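Local coordinates for protein M157 (PDB 2NYK) that serves as a mouse cytomegalovirus ligand for Ly49 natural killer cell receptors and is built like an MHC class I molecule, at residues Val123-Lys131 / Glu147-Ser155; Gly235-Val243 / Lys250-Gln258. The protein carries 1 engineered substitution. All blocks are in the same frame, centred on the assembly; numbering follows the deposited sequence.

In the fold
The two contacts lie on opposite sides of the chain's centre; their centres are 46 Å apart and their nearest atoms about 30 Å. Contact 1 comes first along the chain and closes before contact 2 opens. It joins strand 122-128, at the edge of the antiparallel sheet that also holds strands 96-106 and 109-118, to helix 148-154. Contact 2 joins the two strands of the hairpin 241-245/249-253, and the loops flanking it, in the other antiparallel sheet, which includes strands 181-186 and 192-198. This division is consistent with the MHC class I plan of a helix-bearing platform followed by an immunoglobulin-like domain, and each contact lies wholly within one of these two parts.

Contact 1: residues Val123-Lys131 / Glu147-Ser155; sequences VAYTGQTGK and EIGTYMIKS
The ring of Tyr151 meets Gly130 at its edge, where the carbonyl O of Gly130 and that of Ile148 both lie in the ring plane; Ser155 OG sits over one face, 3.3 Å above the plane and offset toward the rim. Here the edge strand of an MHC class I-like platform runs out into a turn against helix 148-154. A second pair of flat groups, the Gln128 amide and the Glu147 carboxylate, has its planes only 16° apart, yet NE2 of Gln128 stays 3.5 Å from OE2 of Glu147, a polar contact and no hydrogen bond. The other oxygen, Glu147 OE1, accepts a weak, bent bond from Gly130 N (3.2 Å, 130° at the hydrogen). Glycine suits this place twice over: its phi is positive, and a CB here would point into the helix and collide with Tyr151 N and Thr150 C. Buried Thr150 is small and branched: its methyl CG2, anti to the backbone N, reaches 3.4 Å from Gly130 N, while OG1 lies against CB of Gln128; it also packs on Cys112 and Val114 of the neighbouring strand. The aliphatic part of Lys154, CB to CD, passes along the carbonyl O of Thr129. Beyond it, NZ of Lys154 lies 3.1 Å from NZ of Lys131, two like-charged donors whose closeness is probably unfavourable; a weak, long ion pair from Lys154 NZ to Asp109 OD1 may offset part of it.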
# COMPACT_ATOMS: atom_id res chain seq x y z
N VAL A 123 -8.96 18.97 -3.01
CA VAL A 123 -7.84 19.82 -3.39
C VAL A 123 -6.62 18.95 -3.72
O VAL A 123 -6.41 17.89 -3.10
CB VAL A 123 -7.46 20.86 -2.29
CG1 VAL A 123 -6.41 21.86 -2.79
CG2 VAL A 123 -8.68 21.60 -1.77
N ALA A 124 -5.84 19.38 -4.71
CA ALA A 124 -4.61 18.69 -5.09
C ALA A 124 -3.50 19.71 -5.40
O ALA A 124 -3.69 20.59 -6.26
CB ALA A 124 -4.87 17.78 -6.27
N TYR A 125 -2.39 19.64 -4.65
CA TYR A 125 -1.17 20.42 -4.93
C TYR A 125 -0.21 19.44 -5.53
O TYR A 125 0.33 18.60 -4.81
CB TYR A 125 -0.54 20.98 -3.65
CG TYR A 125 -1.46 21.78 -2.76
CD1 TYR A 125 -1.96 23.00 -3.16
CD2 TYR A 125 -1.80 21.32 -1.49
CE1 TYR A 125 -2.82 23.74 -2.35
CE2 TYR A 125 -2.67 22.05 -0.66
CZ TYR A 125 -3.17 23.26 -1.10
OH TYR A 125 -4.01 24.01 -0.30
N THR A 126 -0.01 19.50 -6.83
CA THR A 126 0.86 18.55 -7.50
C THR A 126 2.26 19.13 -7.70
O THR A 126 2.42 20.34 -7.73
CB THR A 126 0.29 18.11 -8.87
OG1 THR A 126 0.21 19.25 -9.73
CG2 THR A 126 -1.10 17.50 -8.70
N GLY A 127 3.25 18.25 -7.81
CA GLY A 127 4.62 18.66 -8.13
C GLY A 127 5.33 19.47 -7.06
O GLY A 127 6.23 20.24 -7.38
N GLN A 128 4.93 19.32 -5.79
CA GLN A 128 5.61 19.98 -4.65
C GLN A 128 7.00 19.39 -4.48
O GLN A 128 7.18 18.17 -4.55
CB GLN A 128 4.85 19.79 -3.34
CG GLN A 128 3.38 20.19 -3.34
CD GLN A 128 3.18 21.66 -3.55
OE1 GLN A 128 3.30 22.16 -4.67
NE2 GLN A 128 2.88 22.37 -2.46
N THR A 129 7.99 20.25 -4.26
CA THR A 129 9.38 19.81 -4.13
C THR A 129 9.92 20.15 -2.74
O THR A 129 11.01 19.72 -2.36
CB THR A 129 10.26 20.43 -5.23
OG1 THR A 129 10.08 21.85 -5.22
CG2 THR A 129 9.88 19.89 -6.61
N GLY A 130 9.13 20.92 -1.99
CA GLY A 130 9.53 21.41 -0.67
C GLY A 130 10.78 22.29 -0.66
O GLY A 130 11.54 22.29 0.32
N LYS A 131 10.98 23.05 -1.73
CA LYS A 131 12.15 23.94 -1.85
C LYS A 131 11.75 25.40 -2.04
O LYS A 131 11.73 26.17 -1.08
CB LYS A 131 13.09 23.49 -2.99
CG LYS A 131 12.43 23.44 -4.38
CD LYS A 131 13.41 23.08 -5.50
CE LYS A 131 13.82 21.60 -5.47
NZ LYS A 131 14.72 21.27 -4.32
N GLU A 147 2.99 23.76 1.36
CA GLU A 147 4.36 23.55 0.86
C GLU A 147 5.34 23.11 1.96
O GLU A 147 6.38 22.48 1.69
CB GLU A 147 4.88 24.81 0.14
CG GLU A 147 6.22 24.66 -0.63
CD GLU A 147 6.22 23.51 -1.65
OE1 GLU A 147 6.39 22.35 -1.22
OE2 GLU A 147 6.06 23.77 -2.87
N ILE A 148 4.99 23.42 3.20
CA ILE A 148 5.84 23.09 4.34
C ILE A 148 5.92 21.58 4.53
O ILE A 148 7.00 21.04 4.81
CB ILE A 148 5.33 23.76 5.65
CG1 ILE A 148 5.03 25.25 5.42
CG2 ILE A 148 6.36 23.60 6.78
CD1 ILE A 148 3.62 25.52 4.85
N GLY A 149 4.77 20.91 4.37
CA GLY A 149 4.66 19.46 4.54
C GLY A 149 5.74 18.74 3.77
O GLY A 149 6.52 17.99 4.34
N THR A 150 5.80 18.99 2.46
CA THR A 150 6.81 18.36 1.61
C THR A 150 8.24 18.71 2.06
O THR A 150 9.17 17.88 1.94
CB THR A 150 6.59 18.73 0.13
OG1 THR A 150 5.28 18.28 -0.28
CG2 THR A 150 7.66 18.09 -0.77
N TYR A 151 8.42 19.93 2.59
CA TYR A 151 9.72 20.37 3.10
C TYR A 151 10.29 19.39 4.14
O TYR A 151 11.43 18.97 4.03
CB TYR A 151 9.63 21.80 3.68
CG TYR A 151 10.79 22.15 4.59
CD1 TYR A 151 12.03 22.53 4.06
CD2 TYR A 151 10.65 22.07 5.98
CE1 TYR A 151 13.11 22.84 4.91
CE2 TYR A 151 11.72 22.37 6.83
CZ TYR A 151 12.95 22.75 6.29
OH TYR A 151 13.99 23.04 7.15
N MET A 152 9.47 19.00 5.12
CA MET A 152 9.85 18.04 6.15
C MET A 152 10.27 16.70 5.57
O MET A 152 11.25 16.11 6.01
CB MET A 152 8.72 17.85 7.17
CG MET A 152 9.02 16.79 8.26
SD MET A 152 7.90 16.76 9.69
CE MET A 152 8.78 17.73 10.89
N ILE A 153 9.51 16.19 4.61
CA ILE A 153 9.88 14.97 3.92
C ILE A 153 11.22 15.15 3.17
O ILE A 153 12.14 14.35 3.31
CB ILE A 153 8.74 14.52 2.97
CG1 ILE A 153 7.49 14.14 3.80
CG2 ILE A 153 9.21 13.34 2.10
CD1 ILE A 153 6.25 14.15 2.99
N LYS A 154 11.30 16.22 2.37
CA LYS A 154 12.50 16.56 1.61
C LYS A 154 13.73 16.61 2.52
O LYS A 154 14.77 16.02 2.20
CB LYS A 154 12.30 17.91 0.90
CG LYS A 154 13.57 18.43 0.19
CD LYS A 154 14.06 17.45 -0.87
CE LYS A 154 15.46 17.83 -1.39
NZ LYS A 154 15.39 19.02 -2.28
N SER A 155 13.60 17.28 3.66
CA SER A 155 14.70 17.45 4.60
C SER A 155 15.20 16.15 5.22
O SER A 155 16.27 16.13 5.82
CB SER A 155 14.30 18.41 5.70
OG SER A 155 13.82 19.61 5.13

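Contact 2: residues Gly235-Val243 / Lys250-Gln258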
# COMPACT_ATOMS: atom_id res chain seq x y z
N GLY A 235 -21.79 -22.62 -9.66
CA GLY A 235 -22.30 -23.18 -10.90
C GLY A 235 -21.43 -22.83 -12.09
O GLY A 235 -21.90 -22.81 -13.24
N SER A 236 -20.16 -22.52 -11.82
CA SER A 236 -19.16 -22.28 -12.85
C SER A 236 -18.31 -23.51 -13.09
O SER A 236 -17.98 -24.25 -12.12
CB SER A 236 -18.26 -21.10 -12.46
OG SER A 236 -17.09 -21.04 -13.28
N HIS A 237 -17.94 -23.72 -14.38
CA HIS A 237 -16.99 -24.77 -14.73
C HIS A 237 -15.77 -24.15 -15.40
O HIS A 237 -15.17 -24.75 -16.31
CB HIS A 237 -17.66 -25.81 -15.65
N ALA A 238 -15.40 -22.96 -14.93
CA ALA A 238 -14.24 -22.22 -15.44
C ALA A 238 -12.97 -23.03 -15.26
O ALA A 238 -12.76 -23.67 -14.21
CB ALA A 238 -14.12 -20.86 -14.75
N GLN A 239 -12.13 -23.01 -16.29
CA GLN A 239 -10.96 -23.90 -16.34
C GLN A 239 -9.64 -23.19 -16.07
O GLN A 239 -8.61 -23.84 -15.94
CB GLN A 239 -10.91 -24.67 -17.67
CG GLN A 239 -12.09 -25.62 -17.92
CD GLN A 239 -12.19 -26.71 -16.87
OE1 GLN A 239 -11.33 -27.60 -16.78
NE2 GLN A 239 -13.26 -26.66 -16.07
N ARG A 240 -9.69 -21.85 -16.00
CA ARG A 240 -8.50 -21.02 -15.80
C ARG A 240 -8.73 -19.92 -14.76
O ARG A 240 -9.79 -19.29 -14.72
CB ARG A 240 -8.06 -20.39 -17.12
CG ARG A 240 -7.43 -21.35 -18.12
CD ARG A 240 -7.92 -21.06 -19.52
NE ARG A 240 -9.37 -21.21 -19.59
CZ ARG A 240 -10.10 -21.06 -20.70
NH1 ARG A 240 -9.54 -20.76 -21.87
NH2 ARG A 240 -11.42 -21.23 -20.63
N CYS A 241 -7.73 -19.74 -13.90
CA CYS A 241 -7.70 -18.62 -12.95
C CYS A 241 -6.51 -17.75 -13.34
O CYS A 241 -5.38 -18.22 -13.38
CB CYS A 241 -7.56 -19.11 -11.51
SG CYS A 241 -7.45 -17.77 -10.29
N TYR A 242 -6.80 -16.50 -13.67
CA TYR A 242 -5.79 -15.53 -14.08
C TYR A 242 -5.43 -14.60 -12.92
O TYR A 242 -6.28 -14.18 -12.14
CB TYR A 242 -6.29 -14.69 -15.26
CG TYR A 242 -6.57 -15.51 -16.51
CD1 TYR A 242 -7.78 -16.19 -16.65
CD2 TYR A 242 -5.63 -15.60 -17.53
CE1 TYR A 242 -8.05 -16.94 -17.80
CE2 TYR A 242 -5.89 -16.35 -18.69
CZ TYR A 242 -7.10 -17.02 -18.81
OH TYR A 242 -7.38 -17.77 -19.93
N VAL A 243 -4.14 -14.29 -12.84
CA VAL A 243 -3.64 -13.37 -11.86
C VAL A 243 -2.88 -12.28 -12.58
O VAL A 243 -1.90 -12.56 -13.25
CB VAL A 243 -2.70 -14.05 -10.86
CG1 VAL A 243 -2.22 -13.04 -9.84
CG2 VAL A 243 -3.39 -15.25 -10.20
N LYS A 250 1.10 -11.13 -15.93
CA LYS A 250 -0.15 -11.91 -15.94
C LYS A 250 0.19 -13.38 -16.01
O LYS A 250 1.03 -13.80 -16.80
CB LYS A 250 -1.05 -11.49 -17.10
CG LYS A 250 -2.49 -11.95 -16.96
CD LYS A 250 -3.43 -11.23 -17.94
CE LYS A 250 -4.82 -11.83 -17.84
NZ LYS A 250 -5.83 -11.04 -18.62
N GLY A 251 -0.45 -14.18 -15.16
CA GLY A 251 -0.19 -15.61 -15.12
C GLY A 251 -1.48 -16.38 -15.01
O GLY A 251 -2.52 -15.80 -14.70
N VAL A 252 -1.41 -17.68 -15.25
CA VAL A 252 -2.59 -18.55 -15.21
C VAL A 252 -2.34 -19.78 -14.35
O VAL A 252 -1.24 -20.31 -14.33
CB VAL A 252 -3.01 -19.01 -16.63
CG1 VAL A 252 -4.40 -19.63 -16.61
CG2 VAL A 252 -3.00 -17.85 -17.58
N VAL A 253 -3.38 -20.20 -13.65
CA VAL A 253 -3.41 -21.48 -12.98
C VAL A 253 -4.56 -22.28 -13.59
O VAL A 253 -5.72 -21.82 -13.63
CB VAL A 253 -3.55 -21.34 -11.45
CG1 VAL A 253 -3.79 -22.70 -10.80
CG2 VAL A 253 -2.28 -20.69 -10.87
N THR A 254 -4.21 -23.46 -14.08
CA THR A 254 -5.15 -24.33 -14.79
C THR A 254 -4.57 -25.75 -14.90
O THR A 254 -3.35 -25.92 -15.04
CB THR A 254 -5.50 -23.77 -16.20
OG1 THR A 254 -6.48 -24.62 -16.83
CG2 THR A 254 -4.25 -23.63 -17.09
N PRO A 255 -5.44 -26.78 -14.81
CA PRO A 255 -6.88 -26.74 -14.53
C PRO A 255 -7.20 -26.74 -13.03
O PRO A 255 -6.29 -26.95 -12.21
CB PRO A 255 -7.37 -28.04 -15.18
CG PRO A 255 -6.25 -28.99 -14.92
CD PRO A 255 -4.97 -28.17 -15.03
N PRO A 256 -8.48 -26.50 -12.65
CA PRO A 256 -8.90 -26.65 -11.25
C PRO A 256 -8.68 -28.06 -10.67
O PRO A 256 -9.00 -29.07 -11.31
CB PRO A 256 -10.41 -26.32 -11.27
CG PRO A 256 -10.80 -26.48 -12.75
CD PRO A 256 -9.59 -26.05 -13.53
N SER A 257 -8.12 -28.10 -9.47
CA SER A 257 -7.94 -29.32 -8.72
C SER A 257 -9.26 -29.77 -8.09
O SER A 257 -10.28 -29.08 -8.20
CB SER A 257 -6.89 -29.10 -7.63
OG SER A 257 -6.80 -30.24 -6.78
N GLN A 258 -9.26 -30.95 -7.47
CA GLN A 258 -10.40 -31.36 -6.66
C GLN A 258 -10.12 -30.97 -5.20
O GLN A 258 -11.05 -30.91 -4.36
CB GLN A 258 -10.66 -32.88 -6.79
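Tyr242 and Val252 lie opposite in register as a non-hydrogen-bonded pair in an antiparallel hairpin, probably the F-G hairpin of an immunoglobulin-like domain. With CG anti to the carbonyl carbon (chi1 -63°), Tyr242 lays its ring beside Val252, both side chains pointing the same way. Its CB passes 4.0 Å from Gly251 O; CD2 then meets Val252 CG2 and, more loosely, CE of the extended Lys250. Further out, CE2 lies 3.4 Å from Val252 CG2, while Val252 CG1 stands over the ring face in a CH-pi contact, 4.3 Å from the centroid. The two gamma methyls of Val252 thus suit the place, each meeting a different part of the ring. On the other face Cys241 sends SG to Cys194 in a disulfide, and Val243 and Val253 pack inward. Cys241 and Val253 exchange two backbone bonds, N to O of Val253 at 2.9 Å and O from N of Val253 at 2.8 Å; Val243 and Gly251 do likewise. Beyond the strands the Thr254-Pro255 peptide is cis, and the next residue, Pro256, rests CD on the carbonyl O of Gln239 (3.4 Å). Four nearly straight backbone bonds thus hold the hairpin in register, and the disulfide ties its buried face to strand 192-198.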